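Local atomic coordinates of CMP-sialic acid transporter 1 (Zea mays, PDB entry 6I1R), a protein that probably carries CMP-sialic acid from the cytoplasm into the Golgi as a CMP-sialate:CMP antiporter of the nucleotide-sugar transporter family. Residues Ile12-Gln17 / Gly244-Leu249; Glu42-Ser47 / Val239-Gly244; Phe51-Glu56 / Leu191-Val196; Val76-Ile81 / Val178-Leu183. The protein carries 5 engineered substitutions. One frame throughout, in Å; residues are numbered along the deposited sequence.

In the fold
All four contacts join helix to helix within one nucleotide-sugar transporter bundle, and their chemistry follows their place in it. Interactions 1 and 2 share helix 234-256, interactions 2 and 3 share helix 37-59, and interactions 3 and 4 are bridged by the consecutive helices 160-186 and 191-216. Interaction 4 is buried, interaction 2 partly so, while interactions 1 and 3 are surface contacts. Interaction 1 mixes leucine packing with polar tips; interaction 3 is aromatic and aliphatic. Interaction 2 combines a phenylalanine pair with charged groups at the CMP phosphate, and interaction 4, apolar across its interface, brings Ser-79 to the ribose side of the same ligand.

Interaction 1: Ile12-Gln17 / Gly244-Leu249; sequences ILTSSQ and GSTGLL
Leu-13 is the side chain to follow across this meeting of helices 3-24 and 234-256, whose segments run roughly antiparallel, at 149°, with axes 9.5 Å apart. CB of Leu-13 already touches the opposite helix, lying 3.5 Å from CG2 of Thr-246. CG then stands anti to the carbonyl carbon, beside the backbone N, and the second torsion of 179° carries CD1 straight outward. CD1 of Leu-13 ends between two residues of the facing helix, 4.1 Å from CD1 of Leu-249, the two leucine side chains crossing at about a right angle, and 4.3 Å from CB of Ser-245.

Thr-246 serves both an apolar and a polar neighbour. Its first torsion, 54°, sets OG1 between the backbone N and the carbonyl carbon and sends CG2 out against Leu-13, where the methyl also lies 4.0 Å from OG1 of Thr-14. On the polar branch, OG1 of Thr-246 meets OE1 of Gln-17 tip to tip at 2.9 Å. Gln-17 gets there with an extended chain beyond CG. The single hydroxyl proton of Thr-246 can also be given to Asn-242 O, one turn earlier in its own helix, so a bond to the glutamine is possible but not settled. The other hydroxyls look inward to their own helices: Thr-14 OG1 bonds to Leu-10 O, and Ser-245 OG to Phe-241 O.

With hydroxyls largely served by main-chain carbonyls, the two helices meet chiefly through aliphatic carbons, with one polar meeting, of Gln-17 OE1 and Thr-246 OG1, in which the threonine's own helix competes for the proton.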
# COMPACT_ATOMS: atom_id res chain seq x y z
N ILE B 12 21.89 1.57 13.89
CA ILE B 12 21.80 2.85 13.18
C ILE B 12 21.15 2.62 11.81
O ILE B 12 20.24 3.34 11.43
CB ILE B 12 23.18 3.53 13.07
CG1 ILE B 12 23.70 4.00 14.43
CG2 ILE B 12 23.15 4.67 12.06
CD1 ILE B 12 22.81 5.02 15.12
N LEU B 13 21.61 1.61 11.07
CA LEU B 13 21.17 1.42 9.69
C LEU B 13 19.81 0.70 9.64
O LEU B 13 19.05 0.93 8.70
CB LEU B 13 22.24 0.66 8.90
CG LEU B 13 23.50 1.45 8.56
CD1 LEU B 13 24.49 0.58 7.80
CD2 LEU B 13 23.18 2.70 7.76
N THR B 14 19.48 -0.15 10.61
CA THR B 14 18.16 -0.81 10.60
C THR B 14 17.05 0.24 10.79
O THR B 14 15.94 0.06 10.28
CB THR B 14 18.07 -1.92 11.66
OG1 THR B 14 19.03 -2.93 11.35
CG2 THR B 14 16.70 -2.57 11.73
N SER B 15 17.35 1.32 11.52
CA SER B 15 16.38 2.40 11.72
C SER B 15 16.38 3.36 10.52
O SER B 15 15.38 4.03 10.28
CB SER B 15 16.64 3.13 13.02
OG SER B 15 17.70 4.07 12.87
N SER B 16 17.50 3.43 9.80
CA SER B 16 17.59 4.26 8.60
C SER B 16 16.64 3.72 7.51
O SER B 16 15.83 4.47 6.97
CB SER B 16 19.00 4.34 8.09
OG SER B 16 19.82 5.08 8.98
N GLN B 17 16.75 2.43 7.21
CA GLN B 17 15.89 1.79 6.22
C GLN B 17 14.43 1.87 6.69
O GLN B 17 13.52 1.90 5.87
CB GLN B 17 16.31 0.34 5.96
CG GLN B 17 16.04 -0.61 7.12
CD GLN B 17 16.49 -2.02 6.83
OE1 GLN B 17 17.60 -2.25 6.36
NE2 GLN B 17 15.63 -2.98 7.12
N GLY B 244 20.41 -3.97 1.66
CA GLY B 244 21.60 -4.75 1.34
C GLY B 244 22.66 -4.62 2.42
O GLY B 244 23.20 -5.62 2.89
N SER B 245 22.94 -3.38 2.81
CA SER B 245 23.96 -3.08 3.82
C SER B 245 23.68 -3.87 5.11
O SER B 245 24.50 -4.69 5.53
CB SER B 245 24.02 -1.60 4.11
OG SER B 245 24.33 -0.87 2.93
N THR B 246 22.51 -3.65 5.70
CA THR B 246 22.16 -4.26 6.98
C THR B 246 22.26 -5.79 6.87
O THR B 246 22.73 -6.45 7.79
CB THR B 246 20.79 -3.79 7.48
OG1 THR B 246 19.82 -4.05 6.46
CG2 THR B 246 20.76 -2.33 7.85
N GLY B 247 21.84 -6.33 5.73
CA GLY B 247 21.88 -7.77 5.48
C GLY B 247 23.29 -8.34 5.49
O GLY B 247 23.48 -9.50 5.87
N LEU B 248 24.27 -7.55 5.05
CA LEU B 248 25.68 -7.99 5.09
C LEU B 248 26.17 -7.99 6.54
O LEU B 248 26.96 -8.86 6.94
CB LEU B 248 26.54 -7.07 4.23
CG LEU B 248 26.33 -7.18 2.71
CD1 LEU B 248 27.16 -6.13 1.98
CD2 LEU B 248 26.67 -8.57 2.21
N LEU B 249 25.71 -7.02 7.32
CA LEU B 249 26.08 -6.92 8.73
C LEU B 249 25.47 -8.10 9.50
O LEU B 249 26.12 -8.67 10.38
CB LEU B 249 25.59 -5.58 9.31
CG LEU B 249 26.16 -4.33 8.64
CD1 LEU B 249 25.50 -3.08 9.21
CD2 LEU B 249 27.67 -4.25 8.80

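Interaction 2: Glu42-Ser47 / Val239-Gly244; sequences ELFKLS and VVFNLG. With C5P (cytidine-5'-monophosphate), chain D.
The side chains of Phe-44 and Phe-241, crossing at about a right angle, set the outer half of this contact, the centroid of the Phe-44 ring lying 5.4 Å from that of the Phe-241 ring and the planes of the Phe-44 and Phe-241 rings inclined at 46°. The pair is oblique, CE1 of Phe-44 approaching CD1 of Phe-241 to 3.5 Å. Phe-44 holds CG anti to the backbone N (chi1 174°), which sends the ring toward helix 234-256. CD2 of Phe-44, at the ring's other ortho position, lies 3.5 Å from CA of Gly-244. A CB on Gly-244 would come within 2.1 Å of Phe-44 CD2, too close to fit, so the bare CA is what lets the aromatic group lie so near. An alanine in place of Phe-44 would lose both the partner of Phe-241 and the contact with Gly-244, and would probably loosen the packing of the two helices here.

Lys-45 lies beside the same glycine but is oriented otherwise. CG of Lys-45 sits 3.4 Å from Gly-244 O, and the chain then bends twice, turning NZ toward Glu-42 of its own helix. Lys-45 NZ forms a salt bridge with Glu-42 OE2 at 3.2 Å, weak as a hydrogen bond. Glu-42 OE2 also stands 3.2 Å from O3P of the bound CMP, while Lys-45 NZ is 3.8 Å from O3P. The lysine charge would probably ease the meeting of carboxylate and phosphate, and their closeness might favour a protonated acid. Tyr-199 of helix 191-216 touches both Glu-42 and Lys-45.

Crossing at 53°, the two helices thus join an aromatic contact on their outer side to the phosphate end of the CMP pocket in this nucleotide-sugar transporter.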
# COMPACT_ATOMS: atom_id res chain seq x y z
N GLU B 42 18.92 -8.55 -2.46
CA GLU B 42 19.71 -9.79 -2.47
C GLU B 42 20.78 -9.70 -3.57
O GLU B 42 21.93 -10.08 -3.34
CB GLU B 42 18.81 -11.01 -2.70
CG GLU B 42 18.14 -11.52 -1.44
CD GLU B 42 19.09 -12.10 -0.40
OE1 GLU B 42 19.32 -13.33 -0.43
OE2 GLU B 42 19.59 -11.33 0.43
N LEU B 43 20.39 -9.21 -4.74
CA LEU B 43 21.32 -9.08 -5.87
C LEU B 43 22.51 -8.20 -5.45
O LEU B 43 23.66 -8.49 -5.78
CB LEU B 43 20.59 -8.49 -7.08
CG LEU B 43 21.04 -9.02 -8.44
CD1 LEU B 43 20.66 -10.48 -8.61
CD2 LEU B 43 20.45 -8.18 -9.56
N PHE B 44 22.22 -7.13 -4.71
CA PHE B 44 23.24 -6.23 -4.17
C PHE B 44 24.19 -6.99 -3.24
O PHE B 44 25.41 -6.84 -3.35
CB PHE B 44 22.58 -5.05 -3.45
CG PHE B 44 23.51 -4.12 -2.72
CD1 PHE B 44 24.09 -3.04 -3.37
CD2 PHE B 44 23.80 -4.30 -1.38
CE1 PHE B 44 24.95 -2.18 -2.70
CE2 PHE B 44 24.65 -3.44 -0.71
CZ PHE B 44 25.23 -2.38 -1.37
N LYS B 45 23.65 -7.82 -2.35
CA LYS B 45 24.46 -8.57 -1.38
C LYS B 45 25.27 -9.66 -2.10
O LYS B 45 26.44 -9.87 -1.78
CB LYS B 45 23.57 -9.19 -0.30
CG LYS B 45 22.98 -8.20 0.70
CD LYS B 45 21.55 -8.48 1.09
CE LYS B 45 21.41 -9.43 2.26
NZ LYS B 45 20.06 -9.35 2.87
N LEU B 46 24.63 -10.35 -3.05
CA LEU B 46 25.29 -11.42 -3.80
C LEU B 46 26.47 -10.86 -4.60
O LEU B 46 27.53 -11.48 -4.65
CB LEU B 46 24.27 -12.08 -4.74
CG LEU B 46 24.86 -12.99 -5.82
CD1 LEU B 46 25.61 -14.16 -5.21
CD2 LEU B 46 23.78 -13.48 -6.76
N SER B 47 26.28 -9.70 -5.22
CA SER B 47 27.29 -9.14 -6.12
C SER B 47 28.37 -8.39 -5.33
O SER B 47 29.50 -8.28 -5.80
CB SER B 47 26.66 -8.26 -7.18
OG SER B 47 26.29 -6.99 -6.65
N VAL B 239 16.86 2.63 -0.09
CA VAL B 239 16.47 1.54 0.83
C VAL B 239 16.98 0.21 0.26
O VAL B 239 17.27 -0.70 1.04
CB VAL B 239 14.95 1.49 1.12
CG1 VAL B 239 14.29 2.86 1.02
CG2 VAL B 239 14.21 0.48 0.26
N VAL B 240 17.09 0.08 -1.06
CA VAL B 240 17.63 -1.15 -1.66
C VAL B 240 19.07 -1.34 -1.17
O VAL B 240 19.45 -2.43 -0.75
CB VAL B 240 17.56 -1.13 -3.20
CG1 VAL B 240 18.38 -2.24 -3.83
CG2 VAL B 240 16.12 -1.19 -3.70
N PHE B 241 19.86 -0.27 -1.24
CA PHE B 241 21.23 -0.30 -0.74
C PHE B 241 21.23 -0.50 0.78
O PHE B 241 21.98 -1.32 1.30
CB PHE B 241 21.99 0.98 -1.12
CG PHE B 241 22.20 1.20 -2.60
CD1 PHE B 241 22.40 0.13 -3.46
CD2 PHE B 241 22.24 2.48 -3.13
CE1 PHE B 241 22.62 0.33 -4.82
CE2 PHE B 241 22.45 2.69 -4.48
CZ PHE B 241 22.64 1.61 -5.33
N ASN B 242 20.37 0.24 1.47
CA ASN B 242 20.32 0.20 2.92
C ASN B 242 19.93 -1.21 3.40
O ASN B 242 20.44 -1.67 4.41
CB ASN B 242 19.36 1.24 3.50
CG ASN B 242 19.77 1.69 4.88
OD1 ASN B 242 19.49 2.82 5.28
ND2 ASN B 242 20.46 0.83 5.62
N LEU B 243 19.02 -1.87 2.68
CA LEU B 243 18.56 -3.22 3.03
C LEU B 243 19.66 -4.24 2.72
O LEU B 243 19.81 -5.24 3.42
CB LEU B 243 17.27 -3.52 2.26
CG LEU B 243 16.60 -4.86 2.55
CD1 LEU B 243 16.44 -5.08 4.05
CD2 LEU B 243 15.24 -4.94 1.87
N GLY B 244 20.41 -3.97 1.66
CA GLY B 244 21.60 -4.75 1.34
C GLY B 244 22.66 -4.62 2.42
O GLY B 244 23.20 -5.62 2.89
O3P C5P D . 17.23 -11.83 2.50
P C5P D . 15.87 -12.45 2.66
O1P C5P D . 15.59 -13.01 4.03
O2P C5P D . 14.74 -11.62 2.09
O5' C5P D . 15.92 -13.75 1.71
C5' C5P D . 15.06 -13.85 0.57
C4' C5P D . 14.16 -15.07 0.72
O4' C5P D . 12.93 -14.68 1.35
C3' C5P D . 13.82 -15.67 -0.63
O3' C5P D . 14.35 -17.00 -0.72
C2' C5P D . 12.30 -15.64 -0.74
O2' C5P D . 11.72 -16.94 -0.89
C1' C5P D . 11.80 -15.01 0.55
N1 C5P D . 11.03 -13.80 0.25
C2 C5P D . 9.77 -13.91 -0.37
N3 C5P D . 9.05 -12.80 -0.65
C4 C5P D . 9.54 -11.58 -0.34
C5 C5P D . 10.78 -11.46 0.27
C6 C5P D . 11.52 -12.60 0.56
O2 C5P D . 9.31 -15.03 -0.66
N4 C5P D . 8.82 -10.47 -0.63

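Interaction 3: Phe51-Glu56 / Leu191-Val196; sequences FFLWKE and LYWQNV
With CG anti to the carbonyl carbon and beside the backbone N, Tyr-192 (chi1 -54°) swings its ring across to helix 37-59, where Phe-52 adopts the same first-torsion position. Leu-53 takes the other choice, CG anti to the backbone N, and so sends its two methyls away from the tyrosine ring, to Trp-193. The outcome is a CH-pi contact: CB of Phe-52 hangs over the centre of the Tyr-192 ring, 3.5 Å from its centroid and 9° off the normal. The phenyl group of Phe-52 leads away beyond that point, leaving the rings of Phe-52 and Tyr-192 oblique to each other with centroids 5.4 Å apart.

These residues join helix 37-59 near its C-terminal end to the start of helix 191-216, two members of the transporter's helical membrane bundle that run roughly antiparallel here, at 143°, and approach to 8.5 Å between axes. Replacing Tyr-192 by a serine would remove the face on which Phe-52 CB rests, and would probably leave the two helix ends less closely joined.

On the far flank of the contact Leu-53 lies alongside Trp-193, pointing the same way. CD2 of Leu-53 meets the indole at the edge, 3.6 Å from CE3 of Trp-193, and touches CG2 of Val-196 at 4.0 Å. The indole NE1 makes a weak hydrogen bond to Thr-66 O. Glu-56 stretches its chain out so that the carboxylate comes up to the rim of the Tyr-192 ring, OE2 of Glu-56 standing 3.9 Å from CD2 of Tyr-192, while its OE1 is hydrogen-bonded to Ser-190, just before helix 191-216.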
# COMPACT_ATOMS: atom_id res chain seq x y z
N PHE B 51 32.22 -9.72 -5.21
CA PHE B 51 33.30 -8.75 -5.44
C PHE B 51 34.40 -8.95 -4.39
O PHE B 51 35.57 -9.08 -4.74
CB PHE B 51 32.78 -7.31 -5.39
CG PHE B 51 33.88 -6.27 -5.43
CD1 PHE B 51 34.43 -5.86 -6.64
CD2 PHE B 51 34.37 -5.72 -4.26
CE1 PHE B 51 35.44 -4.92 -6.67
CE2 PHE B 51 35.39 -4.78 -4.29
CZ PHE B 51 35.92 -4.38 -5.50
N PHE B 52 34.01 -8.97 -3.11
CA PHE B 52 34.99 -9.10 -2.03
C PHE B 52 35.62 -10.50 -2.05
O PHE B 52 36.78 -10.63 -1.68
CB PHE B 52 34.35 -8.81 -0.67
CG PHE B 52 33.98 -7.37 -0.42
CD1 PHE B 52 34.79 -6.33 -0.86
CD2 PHE B 52 32.83 -7.05 0.28
CE1 PHE B 52 34.44 -5.01 -0.63
CE2 PHE B 52 32.48 -5.72 0.52
CZ PHE B 52 33.29 -4.71 0.06
N LEU B 53 34.89 -11.52 -2.48
CA LEU B 53 35.47 -12.86 -2.61
C LEU B 53 36.59 -12.82 -3.66
O LEU B 53 37.70 -13.27 -3.40
CB LEU B 53 34.39 -13.87 -2.98
CG LEU B 53 34.84 -15.33 -3.07
CD1 LEU B 53 35.53 -15.77 -1.79
CD2 LEU B 53 33.67 -16.24 -3.39
N TRP B 54 36.27 -12.27 -4.84
CA TRP B 54 37.23 -12.10 -5.94
C TRP B 54 38.48 -11.36 -5.44
O TRP B 54 39.61 -11.82 -5.63
CB TRP B 54 36.56 -11.37 -7.11
CG TRP B 54 37.47 -10.95 -8.23
CD1 TRP B 54 37.77 -11.67 -9.35
CD2 TRP B 54 38.16 -9.70 -8.35
NE1 TRP B 54 38.62 -10.96 -10.15
CE2 TRP B 54 38.87 -9.74 -9.57
CE3 TRP B 54 38.26 -8.55 -7.56
CZ2 TRP B 54 39.67 -8.68 -10.01
CZ3 TRP B 54 39.05 -7.51 -7.99
CH2 TRP B 54 39.74 -7.57 -9.19
N LYS B 55 38.25 -10.22 -4.80
CA LYS B 55 39.32 -9.36 -4.28
C LYS B 55 40.15 -10.12 -3.23
O LYS B 55 41.36 -9.94 -3.16
CB LYS B 55 38.72 -8.08 -3.68
CG LYS B 55 39.72 -7.12 -3.05
CD LYS B 55 39.13 -5.76 -2.74
CE LYS B 55 40.13 -4.81 -2.12
NZ LYS B 55 39.57 -3.44 -1.99
N GLU B 56 39.48 -10.94 -2.42
CA GLU B 56 40.15 -11.71 -1.37
C GLU B 56 41.05 -12.79 -2.00
O GLU B 56 42.13 -13.06 -1.49
CB GLU B 56 39.12 -12.36 -0.43
CG GLU B 56 39.71 -12.87 0.86
CD GLU B 56 38.74 -13.65 1.73
OE1 GLU B 56 38.09 -14.58 1.21
OE2 GLU B 56 38.65 -13.34 2.94
N LEU B 191 33.83 -15.59 4.87
CA LEU B 191 32.53 -14.92 5.01
C LEU B 191 31.94 -14.63 3.63
O LEU B 191 30.75 -14.82 3.40
CB LEU B 191 32.73 -13.62 5.80
CG LEU B 191 31.47 -12.78 6.04
CD1 LEU B 191 30.42 -13.58 6.79
CD2 LEU B 191 31.80 -11.50 6.78
N TYR B 192 32.80 -14.20 2.70
CA TYR B 192 32.37 -13.74 1.39
C TYR B 192 31.94 -14.92 0.52
O TYR B 192 31.08 -14.76 -0.35
CB TYR B 192 33.48 -12.92 0.72
CG TYR B 192 34.00 -11.78 1.55
CD1 TYR B 192 33.15 -10.82 2.07
CD2 TYR B 192 35.36 -11.65 1.82
CE1 TYR B 192 33.62 -9.77 2.84
CE2 TYR B 192 35.85 -10.60 2.59
CZ TYR B 192 34.97 -9.66 3.10
OH TYR B 192 35.44 -8.62 3.85
N TRP B 193 32.52 -16.10 0.74
CA TRP B 193 32.11 -17.31 -0.01
C TRP B 193 30.82 -17.88 0.59
O TRP B 193 30.00 -18.44 -0.14
CB TRP B 193 33.25 -18.35 -0.03
CG TRP B 193 32.82 -19.71 -0.47
CD1 TRP B 193 32.90 -20.87 0.26
CD2 TRP B 193 32.25 -20.08 -1.74
NE1 TRP B 193 32.42 -21.92 -0.46
CE2 TRP B 193 32.01 -21.48 -1.69
CE3 TRP B 193 31.91 -19.38 -2.90
CZ2 TRP B 193 31.45 -22.17 -2.76
CZ3 TRP B 193 31.36 -20.07 -3.96
CH2 TRP B 193 31.13 -21.45 -3.89
N GLN B 194 30.65 -17.75 1.90
CA GLN B 194 29.42 -18.20 2.56
C GLN B 194 28.26 -17.31 2.10
O GLN B 194 27.19 -17.81 1.74
CB GLN B 194 29.61 -18.21 4.08
CG GLN B 194 30.61 -19.26 4.55
CD GLN B 194 30.85 -19.24 6.04
OE1 GLN B 194 31.03 -18.19 6.64
NE2 GLN B 194 30.87 -20.42 6.64
N ASN B 195 28.49 -16.00 2.08
CA ASN B 195 27.52 -15.05 1.55
C ASN B 195 27.15 -15.41 0.11
O ASN B 195 25.98 -15.45 -0.24
CB ASN B 195 28.05 -13.61 1.60
CG ASN B 195 28.15 -13.05 3.01
OD1 ASN B 195 27.66 -13.65 3.96
ND2 ASN B 195 28.78 -11.90 3.14
N VAL B 196 28.16 -15.67 -0.73
CA VAL B 196 27.93 -15.89 -2.17
C VAL B 196 26.97 -17.07 -2.36
O VAL B 196 26.07 -16.99 -3.19
CB VAL B 196 29.25 -16.09 -2.94
CG1 VAL B 196 29.04 -16.78 -4.28
CG2 VAL B 196 29.99 -14.77 -3.14

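Interaction 4: Val76-Ile81 / Val178-Leu183; sequences VVPSVI and VYTEYL. With C5P (cytidine-5'-monophosphate), chain D.
Helices 76-92 and 160-186 run almost exactly antiparallel here, their segments at 173° with axes 9.6 Å apart, and Pro-78 and Thr-180 have the nearest CA atoms. Val-77 brings its isopropyl group across the Tyr-179 ring: CG1 of Val-77 makes a CH-pi contact over one face, 4.0 Å from the centroid of the Tyr-179 ring, and CB of Val-77 is 3.6 Å from CE2 of Tyr-179. Against the opposite face, toward the rim, stands CD2 of Tyr-182, one turn on in the same helix, so the phenol ring lies between a group of its own helix and one of the neighbour. Pro-78, which has no N-H to offer, presents its ring to the neighbouring helix. CG of Pro-78 meets CD1 of Leu-183 tip to tip at 4.0 Å, and also lies 3.9 Å from OG1 of Thr-180, whose hydroxyl is hydrogen-bonded to Ala-176 O.

Ser-79 takes no part in this apolar seam but belongs to the CMP pocket, its CB 3.3 Å from O3' of the ligand. Around the contact, helix 191-216 packs against helix 76-92 through Phe-205, which Val-76, Ser-79 and Val-80 all touch, while Met-254 of helix 234-256 lies against Thr-180 and Glu-181.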
# COMPACT_ATOMS: atom_id res chain seq x y z
N VAL B 76 20.45 -23.68 0.87
CA VAL B 76 19.09 -23.57 0.31
C VAL B 76 18.11 -23.31 1.47
O VAL B 76 17.18 -22.52 1.33
CB VAL B 76 18.69 -24.83 -0.48
CG1 VAL B 76 17.30 -24.68 -1.10
CG2 VAL B 76 19.70 -25.20 -1.56
N VAL B 77 18.36 -23.96 2.60
CA VAL B 77 17.36 -24.11 3.67
C VAL B 77 16.82 -22.73 4.08
O VAL B 77 15.61 -22.52 4.06
CB VAL B 77 17.93 -24.90 4.87
CG1 VAL B 77 17.00 -24.86 6.08
CG2 VAL B 77 18.25 -26.34 4.50
N PRO B 78 17.71 -21.77 4.44
CA PRO B 78 17.20 -20.45 4.85
C PRO B 78 16.18 -19.87 3.86
O PRO B 78 15.17 -19.32 4.28
CB PRO B 78 18.44 -19.55 4.91
CG PRO B 78 19.56 -20.51 5.21
CD PRO B 78 19.18 -21.76 4.45
N SER B 79 16.45 -20.02 2.56
CA SER B 79 15.57 -19.50 1.52
C SER B 79 14.23 -20.25 1.53
O SER B 79 13.18 -19.63 1.30
CB SER B 79 16.22 -19.58 0.16
OG SER B 79 17.27 -18.62 0.05
N VAL B 80 14.25 -21.55 1.79
CA VAL B 80 13.02 -22.35 1.88
C VAL B 80 12.21 -21.89 3.09
O VAL B 80 10.99 -21.76 3.00
CB VAL B 80 13.32 -23.86 1.95
CG1 VAL B 80 12.11 -24.66 2.42
CG2 VAL B 80 13.81 -24.40 0.61
N ILE B 81 12.88 -21.64 4.21
CA ILE B 81 12.20 -21.18 5.42
C ILE B 81 11.57 -19.81 5.13
O ILE B 81 10.39 -19.59 5.40
CB ILE B 81 13.16 -21.11 6.63
CG1 ILE B 81 13.77 -22.48 6.97
CG2 ILE B 81 12.46 -20.50 7.83
CD1 ILE B 81 14.99 -22.40 7.85
N VAL B 178 18.60 -18.68 13.06
CA VAL B 178 19.41 -19.63 13.84
C VAL B 178 20.09 -20.61 12.88
O VAL B 178 21.25 -20.96 13.10
CB VAL B 178 18.58 -20.34 14.92
CG1 VAL B 178 19.00 -21.79 15.14
CG2 VAL B 178 18.63 -19.58 16.24
N TYR B 179 19.40 -21.04 11.82
CA TYR B 179 20.02 -21.98 10.89
C TYR B 179 21.16 -21.30 10.13
O TYR B 179 22.18 -21.93 9.85
CB TYR B 179 19.02 -22.58 9.91
CG TYR B 179 19.57 -23.79 9.18
CD1 TYR B 179 19.66 -25.01 9.82
CD2 TYR B 179 20.05 -23.69 7.89
CE1 TYR B 179 20.18 -26.12 9.17
CE2 TYR B 179 20.58 -24.78 7.23
CZ TYR B 179 20.65 -26.01 7.87
OH TYR B 179 21.16 -27.10 7.24
N THR B 180 20.99 -20.02 9.81
CA THR B 180 22.04 -19.25 9.12
C THR B 180 23.31 -19.26 9.98
O THR B 180 24.39 -19.61 9.49
CB THR B 180 21.56 -17.83 8.79
OG1 THR B 180 20.41 -17.94 7.96
CG2 THR B 180 22.61 -17.00 8.09
N GLU B 181 23.18 -18.90 11.26
CA GLU B 181 24.30 -18.91 12.20
C GLU B 181 24.99 -20.27 12.17
O GLU B 181 26.22 -20.36 12.13
CB GLU B 181 23.84 -18.57 13.61
CG GLU B 181 24.96 -18.60 14.64
CD GLU B 181 24.69 -17.81 15.92
OE1 GLU B 181 23.56 -17.30 16.08
OE2 GLU B 181 25.61 -17.72 16.75
N TYR B 182 24.19 -21.34 12.20
CA TYR B 182 24.71 -22.70 12.12
C TYR B 182 25.62 -22.80 10.89
O TYR B 182 26.77 -23.22 11.01
CB TYR B 182 23.57 -23.72 12.10
CG TYR B 182 23.94 -25.08 11.55
CD1 TYR B 182 24.78 -25.92 12.25
CD2 TYR B 182 23.44 -25.52 10.34
CE1 TYR B 182 25.12 -27.17 11.76
CE2 TYR B 182 23.77 -26.77 9.84
CZ TYR B 182 24.61 -27.60 10.55
OH TYR B 182 24.95 -28.83 10.06
N LEU B 183 25.13 -22.38 9.73
CA LEU B 183 25.87 -22.51 8.47
C LEU B 183 27.20 -21.75 8.54
O LEU B 183 28.24 -22.29 8.16
CB LEU B 183 25.01 -22.02 7.29
CG LEU B 183 23.82 -22.89 6.91
CD1 LEU B 183 23.11 -22.33 5.69
CD2 LEU B 183 24.25 -24.33 6.65
O3P C5P D . 17.23 -11.83 2.50
P C5P D . 15.87 -12.45 2.66
O1P C5P D . 15.59 -13.01 4.03
O2P C5P D . 14.74 -11.62 2.09
O5' C5P D . 15.92 -13.75 1.71
C5' C5P D . 15.06 -13.85 0.57
C4' C5P D . 14.16 -15.07 0.72
O4' C5P D . 12.93 -14.68 1.35
C3' C5P D . 13.82 -15.67 -0.63
O3' C5P D . 14.35 -17.00 -0.72
C2' C5P D . 12.30 -15.64 -0.74
O2' C5P D . 11.72 -16.94 -0.89
C1' C5P D . 11.80 -15.01 0.55
N1 C5P D . 11.03 -13.80 0.25
C2 C5P D . 9.77 -13.91 -0.37
N3 C5P D . 9.05 -12.80 -0.65
C4 C5P D . 9.54 -11.58 -0.34
C5 C5P D . 10.78 -11.46 0.27
C6 C5P D . 11.52 -12.60 0.56
O2 C5P D . 9.31 -15.03 -0.66
N4 C5P D . 8.82 -10.47 -0.63